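Local coordinates for armadillo repeat protein arm00016 (Synthetic construct, PDB 4D4E) that is a computationally designed armadillo repeat protein, an all-helical solenoid intended for modular recognition of peptides, at residues A[24-27]-A[28-31]; A[42-45]-A[46-49]; A[102-105]-A[106-109]; A[214-217]-A[218-222]; A[234-237]-A[238-242]. All coordinates share one frame; numbering follows the deposited sequence.

Contact 1 of 5, residues A[24-27]-A[28-31]; sequences PDQQ and ELQS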
loop_
_atom_site.group_PDB
_atom_site.type_symbol
_atom_site.label_atom_id
_atom_site.label_comp_id
_atom_site.label_asym_id
_atom_site.label_seq_id
_atom_site.Cartn_x
_atom_site.Cartn_y
_atom_site.Cartn_z
ATOM N N PRO A 24 -27.855 -1.894 12.053
ATOM C CA PRO A 24 -28.387 -2.304 10.745
ATOM C C PRO A 24 -29.050 -1.130 9.990
ATOM O O PRO A 24 -29.279 -1.230 8.793
ATOM C CB PRO A 24 -29.427 -3.390 11.097
ATOM C CG PRO A 24 -29.232 -3.672 12.561
ATOM C CD PRO A 24 -28.711 -2.386 13.142
ATOM N N ASP A 25 -29.347 -0.040 10.685
ATOM C CA ASP A 25 -29.798 1.192 10.056
ATOM C C ASP A 25 -28.701 1.804 9.183
ATOM O O ASP A 25 -27.721 2.358 9.694
ATOM C CB ASP A 25 -30.224 2.197 11.129
ATOM C CG ASP A 25 -30.545 3.585 10.563
ATOM O OD1 ASP A 25 -30.044 3.982 9.478
ATOM O OD2 ASP A 25 -31.309 4.303 11.231
ATOM N N GLN A 26 -28.911 1.738 7.866
ATOM C CA GLN A 26 -27.913 2.119 6.891
ATOM C C GLN A 26 -27.540 3.586 6.868
ATOM O O GLN A 26 -26.422 3.902 6.501
ATOM C CB GLN A 26 -28.292 1.634 5.485
ATOM C CG GLN A 26 -28.341 0.117 5.377
ATOM C CD GLN A 26 -27.069 -0.519 5.947
ATOM O OE1 GLN A 26 -26.000 -0.467 5.304
ATOM N NE2 GLN A 26 -27.161 -1.099 7.168
ATOM N N GLN A 27 -28.442 4.499 7.224
ATOM C CA GLN A 27 -28.021 5.920 7.201
ATOM C C GLN A 27 -27.263 6.314 8.483
ATOM O O GLN A 27 -26.373 7.162 8.454
ATOM C CB GLN A 27 -29.117 6.946 6.747
ATOM C CG GLN A 27 -30.550 6.793 7.293
ATOM C CD GLN A 27 -31.332 5.580 6.739
ATOM O OE1 GLN A 27 -30.979 4.984 5.714
ATOM N NE2 GLN A 27 -32.404 5.213 7.436
ATOM N N GLU A 28 -27.607 5.655 9.578
ATOM C CA GLU A 28 -26.865 5.758 10.819
ATOM C C GLU A 28 -25.483 5.088 10.690
ATOM O O GLU A 28 -24.493 5.623 11.188
ATOM C CB GLU A 28 -27.658 5.071 11.902
ATOM C CG GLU A 28 -27.203 5.346 13.315
ATOM C CD GLU A 28 -27.919 4.439 14.290
ATOM O OE1 GLU A 28 -28.801 3.671 13.833
ATOM O OE2 GLU A 28 -27.604 4.483 15.502
ATOM N N LEU A 29 -25.413 3.922 10.024
ATOM C CA LEU A 29 -24.101 3.335 9.719
ATOM C C LEU A 29 -23.254 4.358 8.948
ATOM O O LEU A 29 -22.143 4.722 9.383
ATOM C CB LEU A 29 -24.218 2.013 8.962
ATOM C CG LEU A 29 -22.952 1.456 8.243
ATOM C CD1 LEU A 29 -21.822 1.231 9.209
ATOM C CD2 LEU A 29 -23.222 0.165 7.494
ATOM N N GLN A 30 -23.772 4.795 7.802
ATOM C CA GLN A 30 -23.104 5.753 6.905
ATOM C C GLN A 30 -22.626 6.969 7.685
ATOM O O GLN A 30 -21.509 7.413 7.525
ATOM C CB GLN A 30 -24.153 6.263 5.890
ATOM C CG GLN A 30 -23.595 6.904 4.626
ATOM C CD GLN A 30 -24.572 7.877 3.936
ATOM O OE1 GLN A 30 -25.658 8.184 4.450
ATOM N NE2 GLN A 30 -24.166 8.389 2.789
ATOM N N SER A 31 -23.499 7.488 8.542
ATOM C CA SER A 31 -23.191 8.636 9.376
ATOM C C SER A 31 -22.025 8.349 10.345
ATOM O O SER A 31 -21.071 9.143 10.451
ATOM C CB SER A 31 -24.429 9.015 10.174
ATOM O OG SER A 31 -24.490 10.404 10.315
HETATM O O HOH W 1 -25.941 9.435 6.734
#
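D25 caps the N-terminus of helix 26-40: its OD1 accepts from E28 N at 3.0 Å in a nearly straight bond (N-H...O 177°), the N-H coming from above the carboxylate plane. A weak second bond comes to the same oxygen from Q27 N. The carboxylate can turn back over the first turn because CG lies opposite the backbone N (chi1 173°). E28 crosses D25 at about a right angle, its OE1 coming to 3.4 Å from D25 CB and its carboxylate plane turned 79° from that of D25. The two like charges are near, with D25 OD2 3.7 Å from E28 OE1, but E28 OE1 also bonds to S23 OG just before the helix. With an alanine at D25, the N-H of E28 would probably lose its side-chain acceptor and the first turn be left more prone to fray. Q26 bends at chi2, so that NE2 donates to P24 O at 2.7 Å while OE1 lies 3.6 Å from L29 CD2, the two side chains running alongside each other. Further along, one water links Q27 O to Q30 OE1, donating to both. Backbone bonds such as L29 N to D25 O continue the helix, which follows the short helix 14-20 and leads on to helix 44-52.

Contact 2 of 5, residues A[42-45]-A[46-49]; sequences GGNE and QIQK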
loop_
_atom_site.group_PDB
_atom_site.type_symbol
_atom_site.label_atom_id
_atom_site.label_comp_id
_atom_site.label_asym_id
_atom_site.label_seq_id
_atom_site.Cartn_x
_atom_site.Cartn_y
_atom_site.Cartn_z
ATOM N N GLY A 42 -7.646 13.107 11.064
ATOM C CA GLY A 42 -6.902 13.934 12.026
ATOM C C GLY A 42 -5.547 13.281 12.195
ATOM O O GLY A 42 -5.243 12.289 11.532
ATOM N N GLY A 43 -4.723 13.783 13.084
ATOM C CA GLY A 43 -3.434 13.115 13.284
ATOM C C GLY A 43 -3.483 11.806 14.068
ATOM O O GLY A 43 -4.545 11.176 14.193
ATOM N N ASN A 44 -2.313 11.394 14.567
ATOM C CA ASN A 44 -2.131 10.162 15.362
ATOM C C ASN A 44 -2.821 10.187 16.699
ATOM O O ASN A 44 -3.234 9.136 17.225
ATOM C CB ASN A 44 -0.647 9.917 15.550
ATOM C CG ASN A 44 0.025 9.594 14.239
ATOM O OD1 ASN A 44 -0.605 9.679 13.196
ATOM N ND2 ASN A 44 1.271 9.179 14.285
ATOM N N GLU A 45 -2.962 11.390 17.242
ATOM C CA GLU A 45 -3.731 11.567 18.450
ATOM C C GLU A 45 -5.177 11.144 18.260
ATOM O O GLU A 45 -5.718 10.359 19.059
ATOM C CB GLU A 45 -3.625 13.000 18.939
ATOM C CG GLU A 45 -2.304 13.242 19.653
ATOM C CD GLU A 45 -2.031 14.710 19.877
ATOM O OE1 GLU A 45 -2.925 15.416 20.397
ATOM O OE2 GLU A 45 -0.916 15.158 19.535
ATOM N N GLN A 46 -5.780 11.656 17.192
ATOM C CA GLN A 46 -7.129 11.289 16.775
ATOM C C GLN A 46 -7.247 9.777 16.517
ATOM O O GLN A 46 -8.218 9.141 16.943
ATOM C CB GLN A 46 -7.529 12.065 15.510
ATOM C CG GLN A 46 -7.694 13.575 15.699
ATOM C CD GLN A 46 -8.907 13.946 16.518
ATOM O OE1 GLN A 46 -9.979 14.236 15.966
ATOM N NE2 GLN A 46 -8.756 13.955 17.840
ATOM N N ILE A 47 -6.270 9.208 15.825
ATOM C CA ILE A 47 -6.266 7.777 15.591
ATOM C C ILE A 47 -6.231 7.027 16.916
ATOM O O ILE A 47 -6.858 5.972 17.085
ATOM C CB ILE A 47 -5.095 7.376 14.653
ATOM C CG1 ILE A 47 -5.366 7.926 13.263
ATOM C CG2 ILE A 47 -4.894 5.863 14.624
ATOM C CD1 ILE A 47 -4.121 8.081 12.391
ATOM N N GLN A 48 -5.524 7.598 17.884
ATOM C CA GLN A 48 -5.351 6.918 19.159
ATOM C C GLN A 48 -6.658 6.851 19.919
ATOM O O GLN A 48 -6.985 5.811 20.535
ATOM C CB GLN A 48 -4.233 7.591 19.998
ATOM C CG GLN A 48 -3.795 6.735 21.148
ATOM C CD GLN A 48 -3.436 5.335 20.700
ATOM O OE1 GLN A 48 -2.872 5.152 19.614
ATOM N NE2 GLN A 48 -3.734 4.338 21.545
ATOM N N LYS A 49 -7.428 7.929 19.874
ATOM C CA LYS A 49 -8.757 7.919 20.456
ATOM C C LYS A 49 -9.632 6.796 19.861
ATOM O O LYS A 49 -10.378 6.088 20.565
ATOM C CB LYS A 49 -9.416 9.253 20.184
ATOM C CG LYS A 49 -8.514 10.426 20.575
ATOM C CD LYS A 49 -9.249 11.761 20.567
ATOM C CE LYS A 49 -9.954 11.952 21.897
ATOM N NZ LYS A 49 -10.586 13.296 22.088
#
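G43 O receives I47 N at 3.1 Å, the first i to i+4 backbone bond of helix 44-52. The next turn is held by Q48 N, which gives its hydrogen to N44 O at 2.8 Å and, weakly, to E45 O; K49 N also reaches E45 O, at 3.1 Å.

Van der Waals contacts of aliphatic carbons gather round the same turn. I47 directs its CG1 branch away from its own carbonyl carbon (chi1 -68°), which lays CD1 3.6 Å from G43 O and 3.9 Å from N44 OD1; the side chains of I47 and N44 run side by side in the same direction. On another side of the turn Q46 bends at chi2, and its CG rests 3.8 Å from G42 CA. A side chain at G42 would run into that methylene, so the bare glycine lets Q46 fold over the loop. The aliphatic part of K49 adds a similar contact, with CG 3.2 Å from E45 O.

The amide of Q48 has partners beyond the turn: Q88, near the start of helix 86-94, gives NE2 to both Q48 OE1 and N44 O, tying this turn to the first turn of that helix, and Q48 NE2 has a weak bond to E52, later in helix 44-52.

G43 holds the N-cap position without a side chain to cap with, at the start of a helix in the right-handed superhelical stack of an armadillo solenoid.

Contact 3 of 5, residues A[102-105]-A[106-109]; sequences VKLL and DDAS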
loop_
_atom_site.group_PDB
_atom_site.type_symbol
_atom_site.label_atom_id
_atom_site.label_comp_id
_atom_site.label_asym_id
_atom_site.label_seq_id
_atom_site.Cartn_x
_atom_site.Cartn_y
_atom_site.Cartn_z
ATOM N N VAL A 102 -6.309 -7.954 1.700
ATOM C CA VAL A 102 -5.772 -8.699 0.536
ATOM C C VAL A 102 -6.877 -9.292 -0.322
ATOM O O VAL A 102 -6.716 -9.329 -1.555
ATOM C CB VAL A 102 -4.920 -9.909 0.977
ATOM C CG1 VAL A 102 -4.656 -10.894 -0.177
ATOM C CG2 VAL A 102 -3.661 -9.432 1.603
ATOM N N LYS A 103 -7.923 -9.829 0.325
ATOM C CA LYS A 103 -9.095 -10.351 -0.382
ATOM C C LYS A 103 -9.682 -9.236 -1.284
ATOM O O LYS A 103 -10.214 -9.523 -2.370
ATOM C CB LYS A 103 -10.161 -10.867 0.610
ATOM C CG LYS A 103 -11.572 -11.114 0.074
ATOM C CD LYS A 103 -12.501 -11.751 1.095
ATOM C CE LYS A 103 -12.713 -10.937 2.371
ATOM N NZ LYS A 103 -12.905 -9.455 2.200
ATOM N N LEU A 104 -9.584 -7.979 -0.832
ATOM C CA LEU A 104 -10.273 -6.880 -1.552
ATOM C C LEU A 104 -9.561 -6.495 -2.838
ATOM O O LEU A 104 -10.111 -5.793 -3.661
ATOM C CB LEU A 104 -10.518 -5.664 -0.640
ATOM C CG LEU A 104 -11.622 -5.993 0.373
ATOM C CD1 LEU A 104 -11.701 -4.933 1.454
ATOM C CD2 LEU A 104 -13.001 -6.235 -0.277
ATOM N N LEU A 105 -8.323 -6.977 -2.993
ATOM C CA LEU A 105 -7.544 -6.669 -4.147
ATOM C C LEU A 105 -8.156 -7.245 -5.429
ATOM O O LEU A 105 -7.792 -6.805 -6.526
ATOM C CB LEU A 105 -6.081 -7.125 -3.940
ATOM C CG LEU A 105 -5.048 -6.178 -3.319
ATOM C CD1 LEU A 105 -5.648 -5.017 -2.512
ATOM C CD2 LEU A 105 -3.971 -6.937 -2.547
ATOM N N ASP A 106 -9.021 -8.245 -5.323
ATOM C CA ASP A 106 -9.799 -8.593 -6.499
ATOM C C ASP A 106 -11.302 -8.314 -6.281
ATOM O O ASP A 106 -12.168 -8.996 -6.832
ATOM C CB ASP A 106 -9.438 -9.984 -7.102
ATOM C CG ASP A 106 -9.628 -11.124 -6.129
ATOM O OD1 ASP A 106 -10.437 -10.955 -5.190
ATOM O OD2 ASP A 106 -8.988 -12.193 -6.312
ATOM N N ASP A 107 -11.596 -7.267 -5.496
ATOM C CA ASP A 107 -12.982 -6.819 -5.340
ATOM C C ASP A 107 -13.552 -6.447 -6.715
ATOM O O ASP A 107 -12.787 -6.055 -7.626
ATOM C CB ASP A 107 -13.106 -5.678 -4.334
ATOM C CG ASP A 107 -14.541 -5.413 -3.959
ATOM O OD1 ASP A 107 -15.031 -6.076 -3.045
ATOM O OD2 ASP A 107 -15.199 -4.590 -4.610
ATOM N N ALA A 108 -14.867 -6.638 -6.916
ATOM C CA ALA A 108 -15.460 -6.213 -8.184
ATOM C C ALA A 108 -15.378 -4.675 -8.395
ATOM O O ALA A 108 -15.553 -4.251 -9.519
ATOM C CB ALA A 108 -16.907 -6.711 -8.349
ATOM N N SER A 109 -15.117 -3.864 -7.346
ATOM C CA SER A 109 -15.100 -2.401 -7.495
ATOM C C SER A 109 -13.690 -1.828 -7.527
ATOM O O SER A 109 -12.942 -1.914 -6.507
ATOM C CB SER A 109 -15.925 -1.739 -6.375
ATOM O OG SER A 109 -15.525 -0.396 -6.128
#
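L104 and D107 meet where the chain leaves helix 98-103, and an Asx turn at D107 leads on to helix 110-124. In the first turn D107 N donates to L104 O at 2.8 Å. D106 N makes a longer, weak bond to K103 O at 3.4 Å.

The side chains of L104 and D107 lie alongside each other and point the same way. L104 CD2 meets D107 OD1 at 3.4 Å, and D107 CB sits 3.1 Å from L104 O. With CG of D107 opposite its backbone N (chi1 -168°), the carboxylate leans past the leucine methyl and forward along the loop. Its other oxygen, OD2, accepts from S109 N at 2.8 Å, approached on the anti side and 26° out of the carboxylate plane; this bond closes the Asx turn. The same carboxylate lies close to that of E68 in helix 68-81, a like charge. D106 takes a different course: OD1 comes to 3.2 Å from K103 O, a meeting of two acceptors that offers no bond.

Beneath the turn the two leucines are buried. L104 packs on I71 and V75 of helix 68-81 and on A116 of helix 110-124, whereas L105 meets V117 and I120 as well as P142 and L146 of helix 140-146. S109 OG caps V112 N, so the Asx turn delivers the chain directly to an N-cap, a helix-to-helix connection within the armadillo repeat solenoid.

Contact 4 of 5, residues A[214-217]-A[218-222]; sequences MKQK and LEEAG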
loop_
_atom_site.group_PDB
_atom_site.type_symbol
_atom_site.label_atom_id
_atom_site.label_comp_id
_atom_site.label_asym_id
_atom_site.label_seq_id
_atom_site.Cartn_x
_atom_site.Cartn_y
_atom_site.Cartn_z
ATOM N N MET A 214 20.777 -9.809 -6.567
ATOM C CA MET A 214 19.637 -8.874 -6.769
ATOM C C MET A 214 19.953 -7.802 -7.808
ATOM O O MET A 214 19.140 -7.555 -8.684
ATOM C CB MET A 214 19.143 -8.303 -5.454
ATOM C CG MET A 214 18.595 -9.401 -4.549
ATOM S SD MET A 214 18.496 -8.607 -2.982
ATOM C CE MET A 214 17.837 -9.949 -1.940
ATOM N N LYS A 215 21.172 -7.253 -7.754
ATOM C CA LYS A 215 21.652 -6.353 -8.796
ATOM C C LYS A 215 21.598 -7.047 -10.168
ATOM O O LYS A 215 21.246 -6.421 -11.162
ATOM C CB LYS A 215 23.053 -5.852 -8.515
ATOM C CG LYS A 215 23.259 -5.004 -7.270
ATOM C CD LYS A 215 24.770 -4.726 -7.130
ATOM C CE LYS A 215 25.101 -3.632 -6.121
ATOM N NZ LYS A 215 24.471 -3.861 -4.792
ATOM N N GLN A 216 21.924 -8.337 -10.225
ATOM C CA GLN A 216 21.993 -9.061 -11.499
ATOM C C GLN A 216 20.614 -9.316 -12.027
ATOM O O GLN A 216 20.359 -9.201 -13.225
ATOM C CB GLN A 216 22.791 -10.369 -11.331
ATOM C CG GLN A 216 22.518 -11.473 -12.354
ATOM C CD GLN A 216 22.888 -12.864 -11.818
ATOM O OE1 GLN A 216 24.069 -13.171 -11.619
ATOM N NE2 GLN A 216 21.873 -13.704 -11.569
ATOM N N LYS A 217 19.706 -9.642 -11.119
ATOM C CA LYS A 217 18.281 -9.807 -11.473
ATOM C C LYS A 217 17.675 -8.502 -12.106
ATOM O O LYS A 217 16.930 -8.567 -13.151
ATOM C CB LYS A 217 17.478 -10.234 -10.247
ATOM C CG LYS A 217 17.696 -11.672 -9.762
ATOM C CD LYS A 217 16.959 -12.695 -10.615
ATOM C CE LYS A 217 17.423 -14.124 -10.302
ATOM N NZ LYS A 217 16.355 -14.936 -9.644
ATOM N N LEU A 218 18.030 -7.356 -11.509
ATOM C CA LEU A 218 17.621 -6.023 -12.079
ATOM C C LEU A 218 18.154 -5.747 -13.523
ATOM O O LEU A 218 17.356 -5.424 -14.452
ATOM C CB LEU A 218 17.973 -4.898 -11.105
ATOM C CG LEU A 218 17.051 -4.945 -9.880
ATOM C CD1 LEU A 218 17.711 -4.141 -8.798
ATOM C CD2 LEU A 218 15.704 -4.295 -10.212
ATOM N N GLU A 219 19.459 -5.974 -13.731
ATOM C CA GLU A 219 20.079 -5.863 -15.074
ATOM C C GLU A 219 19.368 -6.771 -16.040
ATOM O O GLU A 219 19.003 -6.369 -17.148
ATOM C CB GLU A 219 21.561 -6.212 -15.037
ATOM C CG GLU A 219 22.350 -5.271 -14.140
ATOM C CD GLU A 219 23.816 -5.670 -13.931
ATOM O OE1 GLU A 219 24.282 -6.711 -14.473
ATOM O OE2 GLU A 219 24.505 -4.920 -13.193
ATOM N N GLU A 220 19.158 -7.994 -15.596
ATOM C CA GLU A 220 18.342 -8.950 -16.326
ATOM C C GLU A 220 16.981 -8.462 -16.683
ATOM O O GLU A 220 16.547 -8.724 -17.763
ATOM C CB GLU A 220 18.252 -10.248 -15.550
ATOM C CG GLU A 220 19.659 -10.676 -15.131
ATOM C CD GLU A 220 19.847 -12.178 -14.967
ATOM O OE1 GLU A 220 18.942 -12.845 -14.424
ATOM O OE2 GLU A 220 20.921 -12.689 -15.359
ATOM N N ALA A 221 16.288 -7.770 -15.786
ATOM C CA ALA A 221 14.918 -7.316 -16.034
ATOM C C ALA A 221 14.926 -6.168 -17.045
ATOM O O ALA A 221 13.913 -5.836 -17.636
ATOM C CB ALA A 221 14.246 -6.900 -14.702
ATOM N N GLY A 222 16.091 -5.568 -17.268
ATOM C CA GLY A 222 16.192 -4.443 -18.204
ATOM C C GLY A 222 16.195 -3.102 -17.496
ATOM O O GLY A 222 15.924 -2.092 -18.119
HETATM O O HOH W 2 19.650 -14.328 -12.344
#
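Q216 CG stands opposite its backbone N (chi1 157°) and E220 CG beside its own; with both chains extended beyond CG, the two side chains lie side by side on the outer surface of helix 212-221. Q216 CG lies 3.6 Å from E220 OE2, and the amide and carboxylate planes are 30° apart, though the exact placing of E220 is less sure, as its CG sits too close to Q216 O in the model. A water joins the ends: it donates to E220 OE1 at 2.7 Å and takes a weak bond from Q216 NE2. E219 follows its own chain back over the turn, CG 3.4 Å from K215 O. On the inward face L218 CG rests 3.6 Å from M214 O, and L218 N donates to that same oxygen at 3.0 Å. The helix ends in a Schellman motif, G222 taking up positive phi (99°) while its N bonds to E219 O at 3.0 Å and, weakly, to L218 O; a side chain there would jam against the preceding carbonyl, and the same glycine is the N-cap of helix 223-229. This compact helix-to-helix corner belongs to the end of the armadillo stack. L218 packs on I204 and I207 of helix 194-208 and M214 on I173 and I177 of helix 170-178, while K215 NZ bonds to A208 O.

Contact 5 of 5, residues A[234-237]-A[238-242]; sequences ANEE and VQKNA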
loop_
_atom_site.group_PDB
_atom_site.type_symbol
_atom_site.label_atom_id
_atom_site.label_comp_id
_atom_site.label_asym_id
_atom_site.label_seq_id
_atom_site.Cartn_x
_atom_site.Cartn_y
_atom_site.Cartn_z
ATOM N N ALA A 234 11.298 14.801 -18.706
ATOM C CA ALA A 234 11.021 16.250 -18.512
ATOM C C ALA A 234 11.228 16.785 -17.101
ATOM O O ALA A 234 11.705 17.938 -16.925
ATOM C CB ALA A 234 9.612 16.625 -19.000
ATOM N N ASN A 235 10.910 15.960 -16.099
ATOM C CA ASN A 235 10.989 16.384 -14.714
ATOM C C ASN A 235 12.393 16.152 -14.133
ATOM O O ASN A 235 12.955 15.037 -14.205
ATOM C CB ASN A 235 9.904 15.650 -13.888
ATOM C CG ASN A 235 9.899 16.058 -12.420
ATOM O OD1 ASN A 235 10.782 15.679 -11.657
ATOM N ND2 ASN A 235 8.930 16.877 -12.031
ATOM N N GLU A 236 12.965 17.179 -13.513
ATOM C CA GLU A 236 14.357 16.999 -13.044
ATOM C C GLU A 236 14.460 16.128 -11.777
ATOM O O GLU A 236 15.425 15.478 -11.554
ATOM C CB GLU A 236 15.141 18.321 -12.950
ATOM C CG GLU A 236 15.193 19.040 -11.612
ATOM C CD GLU A 236 16.322 20.057 -11.610
ATOM O OE1 GLU A 236 17.468 19.683 -11.975
ATOM O OE2 GLU A 236 16.059 21.238 -11.296
ATOM N N GLU A 237 13.411 16.111 -10.994
ATOM C CA GLU A 237 13.378 15.263 -9.798
ATOM C C GLU A 237 13.474 13.789 -10.226
ATOM O O GLU A 237 14.259 13.047 -9.675
ATOM C CB GLU A 237 12.111 15.579 -8.977
ATOM C CG GLU A 237 11.876 14.720 -7.748
ATOM C CD GLU A 237 12.902 14.946 -6.646
ATOM O OE1 GLU A 237 13.808 15.805 -6.808
ATOM O OE2 GLU A 237 12.792 14.251 -5.605
ATOM N N VAL A 238 12.656 13.385 -11.194
ATOM C CA VAL A 238 12.749 12.060 -11.824
ATOM C C VAL A 238 14.167 11.758 -12.346
ATOM O O VAL A 238 14.678 10.676 -12.064
ATOM C CB VAL A 238 11.729 11.902 -12.983
ATOM C CG1 VAL A 238 11.899 10.579 -13.727
ATOM C CG2 VAL A 238 10.288 12.068 -12.499
ATOM N N GLN A 239 14.795 12.673 -13.120
ATOM C CA GLN A 239 16.178 12.450 -13.605
ATOM C C GLN A 239 17.115 12.129 -12.443
ATOM O O GLN A 239 17.961 11.251 -12.539
ATOM C CB GLN A 239 16.780 13.686 -14.365
ATOM C CG GLN A 239 15.909 14.224 -15.473
ATOM C CD GLN A 239 16.585 15.349 -16.245
ATOM O OE1 GLN A 239 17.639 15.839 -15.855
ATOM N NE2 GLN A 239 16.012 15.709 -17.378
ATOM N N LYS A 240 16.956 12.891 -11.368
ATOM C CA LYS A 240 17.846 12.843 -10.239
ATOM C C LYS A 240 17.682 11.542 -9.455
ATOM O O LYS A 240 18.658 10.877 -9.122
ATOM C CB LYS A 240 17.508 14.005 -9.321
ATOM C CG LYS A 240 18.269 15.262 -9.666
ATOM C CD LYS A 240 17.694 16.438 -8.909
ATOM C CE LYS A 240 18.696 17.574 -8.920
ATOM N NZ LYS A 240 18.165 18.718 -8.133
ATOM N N ASN A 241 16.427 11.179 -9.189
ATOM C CA ASN A 241 16.120 9.880 -8.583
ATOM C C ASN A 241 16.663 8.725 -9.385
ATOM O O ASN A 241 17.187 7.783 -8.801
ATOM C CB ASN A 241 14.629 9.748 -8.382
ATOM C CG ASN A 241 14.112 10.800 -7.405
ATOM O OD1 ASN A 241 14.913 11.537 -6.841
ATOM N ND2 ASN A 241 12.815 10.899 -7.241
ATOM N N ALA A 242 16.590 8.839 -10.719
ATOM C CA ALA A 242 17.001 7.783 -11.657
ATOM C C ALA A 242 18.485 7.628 -11.636
ATOM O O ALA A 242 19.027 6.528 -11.782
ATOM C CB ALA A 242 16.594 8.143 -13.059
#
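The first turn of helix 236-248 is closed by Q239 N donating to N235 O at 3.2 Å, and continues with N241 N to E237 O at 2.9 Å. N235 is the N-cap: OD1 accepts from V238 N at 3.0 Å, the donor tilted 18° from the carbonyl plane, and weakly from E237 N. Its CG stands opposite the backbone N (chi1 -179°), which carries the amide over the turn and brings OD1 within 3.7 Å of V238 CG2, the two side chains crossing near a right angle. A leucine at N235 would probably leave the V238 N-H without this side-chain acceptor and unsettle the start of the helix. The capped end opens the last helix of the armadillo array, V238 packing on I197 and K198 of helix 194-208. Toward solvent, E236 and K240 run alongside each other, with OE1 of E236 4.0 Å from NZ of K240, beyond salt-bridge range but probably still mutually attractive. E237 OE2 lies 3.7 Å from both OD1 and ND2 of N241, in van der Waals contact, carboxylate and amide planes 79° apart. Q239 lays CG 3.3 Å from N235 O and sends NE2 on to H233 O.

In the fold
From the N terminus the five contacts come in series, none nesting in or crossing another, and each is local, within a turn or two of chain. Contact 1 starts helix 26-40 and contact 2 starts helix 44-52, the next helix in the chain; their nearest atoms are about 13 Å apart. Contact 3, its centre about 14 Å from that of the chain, joins helix 98-103 to helix 110-124. Contact 4 finishes helix 212-221 and leads into helix 223-229, and contact 5 then begins helix 236-248, their centres about 21 Å apart. Helix 194-208 packs against both. Contacts 1 and 4, with centres about 51 Å apart, lie on opposite sides of the chain's centre, toward the two ends of the solenoid.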